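Side-chain contacts in N-(5'-phosphoribosyl)anthranilate isomerase (Jonesia denitrificans, PDB 4WUI), which probably catalyses the isomerisation of N-(5-phosphoribosyl)anthranilate to 1-(2-carboxyphenylamino)-1-deoxyribulose 5-phosphate, the third step from chorismate to tryptophan: residues T64-I67 with A68-L71; G86-S89 with D90-A94; P42-I45 with S46-A50. One frame throughout, in Å; residues are numbered along the deposited sequence.

Interaction 1. Residues T64-I67 with A68-L71; sequences TTPI and ADAL
D69 reaches back over the start of helix 67-77 to T65 and P66, at the surface where the 64-66 loop leads from strand 57-62 into that helix, a beta-alpha connection of the TIM barrel. CB lies 3.3 Å from P66 O and also meets the methyl CG2 of T65, at 3.7 Å. CG sits beside the D69 backbone N (chi1 -71°), which swings the carboxylate back toward the proline ring. At the tip, OD2 comes 4.0 Å from P66 CG, with P66 CD almost as near, a loose van der Waals contact.

The T65 methyl continues past D69 to A70 N, 3.6 Å from CG2. OG1 lies beside the T65 backbone N (chi1 -57°), which leaves CG2 anti to that N and pointing into the first turn, while OG1 bonds a citrate probably from the crystallisation liquor. P66 is the N-cap residue. A70 N donates to P66 O at 2.9 Å, in the carbonyl plane, and D69 N adds a weak bond. L71 N then bonds I67 O at 3.0 Å, and L71 CG lies against that same oxygen.

Proline has no side-chain acceptor for the first amides, so P66 offers this turn only its carbonyl as acceptor. Toward P66 the D69 carboxylate meets carbon, while OD2 also lies close to the bound citrate; an acidic group here would probably be favoured by the positive helix end.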
# COMPACT_ATOMS: atom_id res chain seq x y z
N THR A 64 -0.23 -11.42 10.16
CA THR A 64 -0.12 -12.41 11.22
C THR A 64 0.02 -13.83 10.68
O THR A 64 0.02 -14.79 11.43
CB THR A 64 -1.36 -12.31 12.18
OG1 THR A 64 -2.55 -12.38 11.42
CG2 THR A 64 -1.30 -11.01 12.97
N THR A 65 0.09 -13.98 9.37
CA THR A 65 0.18 -15.28 8.71
C THR A 65 1.64 -15.77 8.79
O THR A 65 2.54 -15.07 8.38
CB THR A 65 -0.27 -15.15 7.25
OG1 THR A 65 -1.60 -14.63 7.18
CG2 THR A 65 -0.17 -16.48 6.52
N PRO A 66 1.88 -17.00 9.29
CA PRO A 66 3.26 -17.52 9.30
C PRO A 66 3.88 -17.37 7.92
O PRO A 66 3.22 -17.63 6.91
CB PRO A 66 3.08 -18.99 9.67
CG PRO A 66 1.81 -19.00 10.51
CD PRO A 66 0.92 -17.95 9.89
N ILE A 67 5.15 -16.97 7.86
CA ILE A 67 5.72 -16.56 6.59
C ILE A 67 5.69 -17.64 5.52
O ILE A 67 5.45 -17.33 4.36
CB ILE A 67 7.15 -15.96 6.80
CG1 ILE A 67 7.64 -15.22 5.54
CG2 ILE A 67 8.15 -17.01 7.23
CD1 ILE A 67 6.80 -14.02 5.18
N ALA A 68 5.89 -18.91 5.87
CA ALA A 68 5.82 -19.94 4.85
C ALA A 68 4.40 -20.05 4.25
O ALA A 68 4.23 -20.30 3.05
CB ALA A 68 6.28 -21.28 5.41
N ASP A 69 3.39 -19.89 5.10
CA ASP A 69 2.01 -19.89 4.65
C ASP A 69 1.70 -18.66 3.79
O ASP A 69 0.93 -18.76 2.82
CB ASP A 69 1.04 -19.91 5.83
CG ASP A 69 1.00 -21.23 6.57
OD1 ASP A 69 1.63 -22.22 6.13
OD2 ASP A 69 0.24 -21.28 7.56
N ALA A 70 2.27 -17.52 4.14
CA ALA A 70 2.08 -16.32 3.36
C ALA A 70 2.65 -16.47 1.97
O ALA A 70 2.05 -16.05 0.98
CB ALA A 70 2.67 -15.12 4.07
N LEU A 71 3.82 -17.10 1.88
CA LEU A 71 4.43 -17.40 0.59
C LEU A 71 3.55 -18.32 -0.23
O LEU A 71 3.32 -18.10 -1.42
CB LEU A 71 5.81 -18.01 0.80
CG LEU A 71 6.90 -17.03 1.17
CD1 LEU A 71 8.10 -17.77 1.73
CD2 LEU A 71 7.30 -16.19 -0.04

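Interaction 2. Residues G86-S89 with D90-A94; sequences GQYS and DDDVA
V93 N donates to S89 O at 3.1 Å, the i to i+4 bond that closes the first turn of helix 90-99. S89 is its N-cap: the hydroxyl OG accepts from D92 N at 3.0 Å, with an N-H...O angle of 154°. OG can do this because it lies between its own backbone N and carbonyl carbon (chi1 67°), turned over the end of the helix.

A classic capping box would add a direct return bond from S89 N to the D92 side chain. Here a water appears to take that place: it accepts from S89 N at 2.9 Å, and its contact with D92 OD2 is too short to be trusted in detail. The carboxylate nevertheless lies close to the cap, its CG 3.3 Å from S89 OG. The amides D90 N and D91 N hydrogen-bond a citrate, probably from the crystallisation liquor, consistent with an anion being drawn to the positive end of a helix.

Y88 also meets this aspartate. The two side chains cross at about a right angle, ring and carboxylate planes 57° apart, while the Y88 hydroxyl is held by T65 O. An alanine in place of D92 would probably leave the edge of the Y88 ring without its neighbour and S89 OG without the carboxylate packed beside it. That edge contact is made in the ring plane, by D92 OD2 at 3.6 Å from Y88 CD1.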
# COMPACT_ATOMS: atom_id res chain seq x y z
N GLY A 86 4.46 -4.76 9.61
CA GLY A 86 5.59 -4.54 10.48
C GLY A 86 5.81 -5.58 11.57
O GLY A 86 6.89 -5.60 12.18
N GLN A 87 4.84 -6.46 11.80
CA GLN A 87 5.01 -7.54 12.76
C GLN A 87 6.09 -8.52 12.34
O GLN A 87 6.64 -9.21 13.17
CB GLN A 87 3.69 -8.34 13.01
CG GLN A 87 2.55 -7.61 13.69
CD GLN A 87 1.59 -7.01 12.69
OE1 GLN A 87 2.01 -6.51 11.64
NE2 GLN A 87 0.29 -7.06 13.00
N TYR A 88 6.30 -8.64 11.04
CA TYR A 88 7.24 -9.63 10.57
C TYR A 88 8.66 -9.25 10.96
O TYR A 88 9.09 -8.09 10.87
CB TYR A 88 7.12 -9.80 9.05
CG TYR A 88 5.86 -10.53 8.66
CD1 TYR A 88 5.82 -11.92 8.70
CD2 TYR A 88 4.71 -9.85 8.30
CE1 TYR A 88 4.66 -12.63 8.40
CE2 TYR A 88 3.55 -10.54 7.99
CZ TYR A 88 3.53 -11.91 8.03
OH TYR A 88 2.34 -12.55 7.72
N SER A 89 9.43 -10.26 11.34
CA SER A 89 10.83 -10.03 11.66
C SER A 89 11.64 -9.70 10.40
O SER A 89 11.28 -10.05 9.27
CB SER A 89 11.44 -11.25 12.32
OG SER A 89 11.49 -12.31 11.37
N ASP A 90 12.81 -9.11 10.61
CA ASP A 90 13.72 -8.90 9.50
C ASP A 90 14.06 -10.22 8.82
O ASP A 90 14.19 -10.30 7.59
CB ASP A 90 15.05 -8.30 9.99
CG ASP A 90 14.90 -6.94 10.66
OD1 ASP A 90 13.89 -6.24 10.45
OD2 ASP A 90 15.86 -6.54 11.37
N ASP A 91 14.26 -11.27 9.62
CA ASP A 91 14.59 -12.57 9.06
C ASP A 91 13.47 -13.05 8.14
O ASP A 91 13.75 -13.64 7.10
CB ASP A 91 14.83 -13.62 10.15
CG ASP A 91 16.11 -13.42 10.92
OD1 ASP A 91 16.85 -12.44 10.67
OD2 ASP A 91 16.38 -14.30 11.78
N ASP A 92 12.22 -12.84 8.54
CA ASP A 92 11.10 -13.29 7.72
C ASP A 92 11.04 -12.53 6.39
O ASP A 92 10.71 -13.12 5.36
CB ASP A 92 9.77 -13.09 8.46
CG ASP A 92 9.47 -14.16 9.49
OD1 ASP A 92 10.26 -15.12 9.62
OD2 ASP A 92 8.42 -14.02 10.13
N VAL A 93 11.37 -11.24 6.41
CA VAL A 93 11.37 -10.47 5.19
C VAL A 93 12.36 -11.09 4.20
O VAL A 93 12.04 -11.30 3.02
CB VAL A 93 11.70 -8.99 5.43
CG1 VAL A 93 11.86 -8.24 4.12
CG2 VAL A 93 10.65 -8.34 6.33
N ALA A 94 13.57 -11.42 4.66
CA ALA A 94 14.60 -11.96 3.78
C ALA A 94 14.28 -13.40 3.36
O ALA A 94 14.60 -13.80 2.24
CB ALA A 94 15.95 -11.87 4.44
O HOH W 1 8.09 -12.67 12.14

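Interaction 3. Residues P42-I45 with S46-A50; sequences PPHI and STLTA
H44 carries the methyl CD1 of L48 over one face of its imidazole, a CH-pi contact of 3.8 Å from CD1 to the ring centroid. CD1 lies 23° off the ring normal, displaced toward the rim, and its shortest approach is 3.6 Å to H44 CD2. The ring is brought over the leucine one turn on because its CG stands opposite the backbone N (chi1 -161°). T47 OG1 lies at the edge of the same ring, near its plane.

At the next residue, I45 O is gripped twice by T49. The hydroxyl OG1 donates to it at 2.8 Å from above the carbonyl plane, and T49 N donates at 2.9 Å from the opposite face. The hydroxyl of a buried threonine is thus satisfied within its own helix, while I45 CG2 packs against OG1 at 3.7 Å.

I45, L48 and T49 are buried and lean on strand 27-32 through H32 and F30; L48 also touches I17 of helix 14-22, and I45 touches T77 of helix 67-77. H44 and T47 stay on the exposed side. Such a two-sided helix joins the parallel strands 27-32 and 57-62 in a beta-alpha-beta crossover, the repeating unit of the TIM barrel.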
# COMPACT_ATOMS: atom_id res chain seq x y z
N PRO A 42 -8.68 -16.91 1.21
CA PRO A 42 -7.91 -17.26 0.01
C PRO A 42 -8.72 -17.42 -1.27
O PRO A 42 -8.34 -16.89 -2.29
CB PRO A 42 -7.18 -18.55 0.44
CG PRO A 42 -6.99 -18.36 1.92
CD PRO A 42 -8.31 -17.76 2.36
N PRO A 43 -9.87 -18.11 -1.22
CA PRO A 43 -10.64 -18.24 -2.46
C PRO A 43 -11.07 -16.88 -3.01
O PRO A 43 -11.16 -16.69 -4.23
CB PRO A 43 -11.85 -19.11 -2.03
CG PRO A 43 -11.39 -19.86 -0.89
CD PRO A 43 -10.46 -18.94 -0.14
N HIS A 44 -11.40 -15.96 -2.12
CA HIS A 44 -11.85 -14.65 -2.57
C HIS A 44 -10.69 -13.83 -3.14
O HIS A 44 -10.85 -13.15 -4.16
CB HIS A 44 -12.56 -13.93 -1.43
CG HIS A 44 -13.44 -12.82 -1.88
ND1 HIS A 44 -14.13 -12.01 -1.01
CD2 HIS A 44 -13.78 -12.42 -3.13
CE1 HIS A 44 -14.85 -11.14 -1.71
NE2 HIS A 44 -14.65 -11.37 -3.00
N ILE A 45 -9.54 -13.87 -2.49
CA ILE A 45 -8.37 -13.18 -3.05
C ILE A 45 -8.05 -13.75 -4.44
O ILE A 45 -7.70 -13.00 -5.35
CB ILE A 45 -7.15 -13.29 -2.14
CG1 ILE A 45 -7.45 -12.64 -0.79
CG2 ILE A 45 -5.92 -12.64 -2.79
CD1 ILE A 45 -6.41 -12.90 0.30
N SER A 46 -8.14 -15.06 -4.61
CA SER A 46 -7.85 -15.65 -5.89
C SER A 46 -8.79 -15.10 -6.97
O SER A 46 -8.32 -14.65 -8.03
CB SER A 46 -7.95 -17.16 -5.79
OG SER A 46 -6.91 -17.68 -4.98
N THR A 47 -10.09 -15.11 -6.74
CA THR A 47 -10.97 -14.62 -7.80
C THR A 47 -10.76 -13.13 -8.05
O THR A 47 -10.73 -12.70 -9.22
CB THR A 47 -12.45 -14.91 -7.59
OG1 THR A 47 -12.90 -14.17 -6.46
CG2 THR A 47 -12.73 -16.40 -7.40
N LEU A 48 -10.60 -12.34 -7.00
CA LEU A 48 -10.42 -10.90 -7.18
C LEU A 48 -9.16 -10.61 -8.00
O LEU A 48 -9.17 -9.80 -8.93
CB LEU A 48 -10.32 -10.22 -5.82
CG LEU A 48 -11.64 -10.00 -5.08
CD1 LEU A 48 -11.39 -9.76 -3.60
CD2 LEU A 48 -12.48 -8.89 -5.67
N THR A 49 -8.07 -11.28 -7.66
CA THR A 49 -6.81 -11.06 -8.32
C THR A 49 -6.91 -11.34 -9.81
O THR A 49 -6.35 -10.60 -10.62
CB THR A 49 -5.71 -11.93 -7.68
OG1 THR A 49 -5.50 -11.49 -6.33
CG2 THR A 49 -4.39 -11.88 -8.40
N ALA A 50 -7.64 -12.39 -10.17
CA ALA A 50 -7.75 -12.79 -11.56
C ALA A 50 -8.51 -11.78 -12.39
O ALA A 50 -8.40 -11.79 -13.61
CB ALA A 50 -8.41 -14.16 -11.66

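Overall arrangement
All three contacts are local ones along successive outer helices of the TIM barrel. Interactions 1 and 2 are surface contacts at helix starts, following strands 57-62 and 81-84, and they touch: the two starts are tied together through the tyrosine hydroxyl of Y88 and by I67 packing on D92. Interaction 3 is partly buried within one helix; its centre lies about 17 Å from that of interaction 1 and 25 Å from that of interaction 2. Chemistry follows place: a proline carbonyl in 64-71, a serine hydroxyl with water in 86-94, and in 42-50 a threonine bonded back to its helix, with apolar side chains against the barrel wall.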